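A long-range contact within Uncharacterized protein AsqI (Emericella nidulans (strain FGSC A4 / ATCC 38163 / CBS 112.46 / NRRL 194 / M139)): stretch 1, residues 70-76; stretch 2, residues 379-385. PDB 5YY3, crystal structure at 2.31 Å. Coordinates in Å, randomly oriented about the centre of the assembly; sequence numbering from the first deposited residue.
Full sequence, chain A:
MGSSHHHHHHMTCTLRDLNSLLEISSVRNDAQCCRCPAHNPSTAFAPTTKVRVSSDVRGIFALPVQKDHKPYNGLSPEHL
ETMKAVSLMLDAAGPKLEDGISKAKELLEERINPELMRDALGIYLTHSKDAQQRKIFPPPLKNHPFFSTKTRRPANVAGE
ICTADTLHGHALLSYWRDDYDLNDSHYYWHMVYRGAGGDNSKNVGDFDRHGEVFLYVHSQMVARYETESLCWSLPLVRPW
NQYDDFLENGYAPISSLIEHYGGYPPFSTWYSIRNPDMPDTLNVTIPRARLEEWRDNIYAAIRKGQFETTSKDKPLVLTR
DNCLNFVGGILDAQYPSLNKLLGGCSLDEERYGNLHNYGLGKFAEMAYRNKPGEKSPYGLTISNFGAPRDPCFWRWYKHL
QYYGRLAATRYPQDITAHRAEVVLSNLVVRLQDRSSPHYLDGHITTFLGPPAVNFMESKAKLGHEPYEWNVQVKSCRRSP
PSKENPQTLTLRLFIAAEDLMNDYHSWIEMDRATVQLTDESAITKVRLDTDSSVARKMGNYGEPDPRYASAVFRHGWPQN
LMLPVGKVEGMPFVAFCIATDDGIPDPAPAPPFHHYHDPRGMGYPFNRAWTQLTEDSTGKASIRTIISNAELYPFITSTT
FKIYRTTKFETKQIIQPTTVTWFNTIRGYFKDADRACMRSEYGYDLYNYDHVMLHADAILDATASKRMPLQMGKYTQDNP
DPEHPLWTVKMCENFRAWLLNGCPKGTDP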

ATOM      1  N   LYS A  70      18.763 -13.311  42.794  1.00 42.92           N
ATOM      2  CA  LYS A  70      17.330 -13.366  43.027  1.00 42.20           C
ATOM      3  C   LYS A  70      16.646 -12.585  41.913  1.00 47.48           C
ATOM      4  O   LYS A  70      17.094 -11.497  41.559  1.00 48.52           O
ATOM      5  CB  LYS A  70      16.999 -12.789  44.406  1.00 51.58           C
ATOM      6  CG  LYS A  70      15.526 -12.594  44.691  1.00 55.45           C
ATOM      7  CD  LYS A  70      15.295 -12.135  46.121  1.00 60.01           C
ATOM      8  CE  LYS A  70      16.065 -12.991  47.116  1.00 69.30           C
ATOM      9  NZ  LYS A  70      15.555 -12.843  48.521  1.00 74.02           N
ATOM     10  N   PRO A  71      15.587 -13.148  41.321  1.00 47.02           N
ATOM     11  CA  PRO A  71      14.980 -12.491  40.157  1.00 47.35           C
ATOM     12  C   PRO A  71      14.279 -11.173  40.499  1.00 46.46           C
ATOM     13  O   PRO A  71      13.727 -11.004  41.596  1.00 41.43           O
ATOM     14  CB  PRO A  71      13.983 -13.534  39.647  1.00 49.11           C
ATOM     15  CG  PRO A  71      13.647 -14.348  40.865  1.00 49.18           C
ATOM     16  CD  PRO A  71      14.932 -14.425  41.642  1.00 45.18           C
ATOM     17  N   TYR A  72      14.327 -10.243  39.547  1.00 39.13           N
ATOM     18  CA  TYR A  72      13.795  -8.896  39.735  1.00 38.04           C
ATOM     19  C   TYR A  72      12.836  -8.537  38.601  1.00 33.69           C
ATOM     20  O   TYR A  72      13.086  -8.868  37.435  1.00 37.05           O
ATOM     21  CB  TYR A  72      14.950  -7.878  39.820  1.00 38.49           C
ATOM     22  CG  TYR A  72      14.527  -6.414  39.893  1.00 34.37           C
ATOM     23  CD1 TYR A  72      13.910  -5.903  41.022  1.00 29.14           C
ATOM     24  CD2 TYR A  72      14.773  -5.547  38.830  1.00 35.15           C
ATOM     25  CE1 TYR A  72      13.538  -4.572  41.093  1.00 33.14           C
ATOM     26  CE2 TYR A  72      14.409  -4.222  38.888  1.00 32.55           C
ATOM     27  CZ  TYR A  72      13.794  -3.736  40.018  1.00 32.32           C
ATOM     28  OH  TYR A  72      13.430  -2.415  40.066  1.00 29.51           O
ATOM     29  N   ASN A  73      11.739  -7.866  38.949  1.00 34.00           N
ATOM     30  CA  ASN A  73      10.782  -7.386  37.957  1.00 33.11           C
ATOM     31  C   ASN A  73      10.595  -5.877  38.092  1.00 31.25           C
ATOM     32  O   ASN A  73       9.765  -5.411  38.881  1.00 28.71           O
ATOM     33  CB  ASN A  73       9.446  -8.118  38.110  1.00 34.16           C
ATOM     34  CG  ASN A  73       8.408  -7.718  37.060  1.00 34.38           C
ATOM     35  OD1 ASN A  73       8.558  -6.728  36.339  1.00 32.95           O
ATOM     36  ND2 ASN A  73       7.325  -8.480  37.002  1.00 26.45           N
ATOM     37  N   GLY A  74      11.349  -5.117  37.297  1.00 34.24           N
ATOM     38  CA  GLY A  74      11.294  -3.663  37.342  1.00 29.64           C
ATOM     39  C   GLY A  74       9.951  -3.046  36.965  1.00 29.19           C
ATOM     40  O   GLY A  74       9.808  -1.827  36.991  1.00 31.47           O
ATOM     41  N   LEU A  75       8.976  -3.879  36.612  1.00 29.63           N
ATOM     42  CA  LEU A  75       7.623  -3.420  36.299  1.00 29.66           C
ATOM     43  C   LEU A  75       6.604  -3.965  37.301  1.00 36.13           C
ATOM     44  O   LEU A  75       5.395  -3.783  37.131  1.00 38.06           O
ATOM     45  CB  LEU A  75       7.216  -3.836  34.878  1.00 30.38           C
ATOM     46  CG  LEU A  75       7.804  -3.033  33.713  1.00 33.23           C
ATOM     47  CD1 LEU A  75       7.228  -3.498  32.386  1.00 28.16           C
ATOM     48  CD2 LEU A  75       7.541  -1.550  33.908  1.00 28.34           C
ATOM     49  N   SER A  76       7.082  -4.645  38.337  1.00 33.52           N
ATOM     50  CA  SER A  76       6.196  -5.122  39.402  1.00 35.11           C
ATOM     51  C   SER A  76       6.155  -4.165  40.610  1.00 30.99           C
ATOM     52  O   SER A  76       7.195  -3.827  41.186  1.00 33.90           O
ATOM     53  CB  SER A  76       6.624  -6.520  39.859  1.00 32.91           C
ATOM     54  OG  SER A  76       6.026  -6.835  41.106  1.00 37.91           O
ATOM     55  N   GLY A 379      13.009 -17.751  37.783  1.00 54.49           N
ATOM     56  CA  GLY A 379      12.588 -16.850  36.725  1.00 47.12           C
ATOM     57  C   GLY A 379      13.706 -15.973  36.189  1.00 55.62           C
ATOM     58  O   GLY A 379      14.796 -15.921  36.761  1.00 62.82           O
ATOM     59  N   LEU A 380      13.437 -15.277  35.085  1.00 53.91           N
ATOM     60  CA  LEU A 380      14.428 -14.401  34.465  1.00 49.92           C
ATOM     61  C   LEU A 380      14.134 -12.939  34.832  1.00 50.94           C
ATOM     62  O   LEU A 380      12.981 -12.528  34.902  1.00 47.38           O
ATOM     63  CB  LEU A 380      14.441 -14.611  32.943  1.00 50.64           C
ATOM     64  CG  LEU A 380      15.555 -13.976  32.094  1.00 58.56           C
ATOM     65  CD1 LEU A 380      16.933 -14.200  32.716  1.00 53.65           C
ATOM     66  CD2 LEU A 380      15.524 -14.538  30.668  1.00 60.34           C
ATOM     67  N   THR A 381      15.174 -12.155  35.082  1.00 45.31           N
ATOM     68  CA  THR A 381      14.985 -10.770  35.473  1.00 38.16           C
ATOM     69  C   THR A 381      14.303  -9.956  34.373  1.00 38.16           C
ATOM     70  O   THR A 381      14.648 -10.071  33.196  1.00 44.45           O
ATOM     71  CB  THR A 381      16.325 -10.127  35.843  1.00 35.56           C
ATOM     72  OG1 THR A 381      16.665 -10.513  37.178  1.00 40.12           O
ATOM     73  CG2 THR A 381      16.243  -8.610  35.773  1.00 35.65           C
ATOM     74  N   ILE A 382      13.314  -9.156  34.764  1.00 41.86           N
ATOM     75  CA  ILE A 382      12.647  -8.236  33.844  1.00 36.06           C
ATOM     76  C   ILE A 382      12.979  -6.798  34.164  1.00 31.98           C
ATOM     77  O   ILE A 382      12.696  -6.314  35.255  1.00 34.31           O
ATOM     78  CB  ILE A 382      11.132  -8.367  33.885  1.00 35.17           C
ATOM     79  CG1 ILE A 382      10.702  -9.788  33.548  1.00 34.85           C
ATOM     80  CG2 ILE A 382      10.491  -7.365  32.943  1.00 33.96           C
ATOM     81  CD1 ILE A 382       9.259 -10.019  33.862  1.00 36.07           C
ATOM     82  N   SER A 383      13.558  -6.126  33.183  1.00 34.05           N
ATOM     83  CA  SER A 383      13.967  -4.747  33.308  1.00 26.71           C
ATOM     84  C   SER A 383      12.900  -3.792  32.804  1.00 31.02           C
ATOM     85  O   SER A 383      12.299  -4.011  31.751  1.00 35.22           O
ATOM     86  CB  SER A 383      15.263  -4.525  32.539  1.00 29.21           C
ATOM     87  OG  SER A 383      15.565  -3.145  32.457  1.00 37.21           O
ATOM     88  N   ASN A 384      12.651  -2.736  33.569  1.00 34.08           N
ATOM     89  CA  ASN A 384      11.899  -1.615  33.044  1.00 34.38           C
ATOM     90  C   ASN A 384      12.777  -0.914  32.027  1.00 38.12           C
ATOM     91  O   ASN A 384      13.538  -0.006  32.365  1.00 40.57           O
ATOM     92  CB  ASN A 384      11.481  -0.640  34.138  1.00 33.01           C
ATOM     93  CG  ASN A 384      10.681   0.533  33.591  1.00 44.16           C
ATOM     94  OD1 ASN A 384      10.289   0.538  32.416  1.00 47.45           O
ATOM     95  ND2 ASN A 384      10.426   1.539  34.443  1.00 49.04           N
ATOM     96  N   PHE A 385      12.669  -1.349  30.784  1.00 32.60           N
ATOM     97  CA  PHE A 385      13.516  -0.843  29.726  1.00 31.53           C
ATOM     98  C   PHE A 385      12.706  -0.759  28.448  1.00 32.49           C
ATOM     99  O   PHE A 385      11.987  -1.700  28.097  1.00 29.45           O
ATOM    100  CB  PHE A 385      14.736  -1.751  29.539  1.00 32.82           C
ATOM    101  CG  PHE A 385      15.682  -1.312  28.452  1.00 27.84           C
ATOM    102  CD1 PHE A 385      15.416  -1.595  27.113  1.00 25.73           C
ATOM    103  CD2 PHE A 385      16.854  -0.648  28.773  1.00 22.87           C
ATOM    104  CE1 PHE A 385      16.288  -1.204  26.110  1.00 24.49           C
ATOM    105  CE2 PHE A 385      17.741  -0.254  27.784  1.00 28.61           C
ATOM    106  CZ  PHE A 385      17.457  -0.531  26.443  1.00 30.16           C
TER

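Two loop segments, more than 300 residues apart in sequence, run side by side here in roughly the same direction, their end-to-end vectors 35° apart. Neither forms regular secondary structure, yet their backbones join in a single beta bridge between Asn 73 and Ile 382, whose CA atoms lie 4.6 Å apart. Together the stretches bury 418 Å² of surface, a modest area organised around two backbone hydrogen bonds.

Stretch 2 begins at Gly 379, whose carbonyl O lies 3.8 Å from CB of Pro 71. This is a van der Waals contact: the proline ring offers a compact nonpolar surface and, lacking an N-H, its backbone nitrogen has no hydrogen to donate. Leu 380 follows with its CA-to-CB bond directed away from stretch 1, and its side chain takes no part in the contact.

Thr 381 is the first residue to bond across the gap with its side chain. Its OG1 accepts a weak hydrogen bond from Tyr 72 N, at 3.3 Å, and also lies 4.0 Å from Pro 71 CA. A threonine suits this position because its short side chain carries a hydroxyl oxygen one bond from CB, within reach of the neighbouring amide. The hydroxyl has a further hydrogen-bond partner elsewhere in the structure. On the same residue, CA approaches Tyr 72 O at 3.3 Å in a CA-H...O contact, so that carbonyl receives more than its main partner alone.

That main partner is the next residue. Ile 382 N donates to Tyr 72 O at 2.7 Å, and Ile 382 O accepts from Gly 74 N, also at 2.7 Å. The two short, well-directed bonds leave from one residue and flank Asn 73, the arrangement expected of a parallel bridge. A second CA-H...O contact, from Asn 73 CA to Ile 382 O at 3.5 Å, supplements the pair. Ile 382 has more surface covered by the opposing stretch than any other residue here; its beta-branched side chain is compatible with the extended backbone, and its CB lies 3.9 Å from Asn 73 OD1. That oxygen is engaged within its own stretch, accepting from Leu 75 N at 2.9 Å. Asn 73 also opens a type I turn closed by the bond from Ser 76 N to Asn 73 O, 2.8 Å long, with Ser 76 at the N-cap of the helix that follows.

Ser 383 points its CA-to-CB bond away, in keeping with the alternation of an extended chain, and its hydroxyl is bonded elsewhere. Asn 384 then returns to the interface, its CB 3.5 Å from Gly 74 O, while the end of its side chain packs near Leu 75. Glycine fits at position 74 because the space is already taken: an ideal CB would point toward stretch 2 and come within 2.9 Å of Asn 384 N, a clash. Phe 385 lies beyond the contact, its ring leading away.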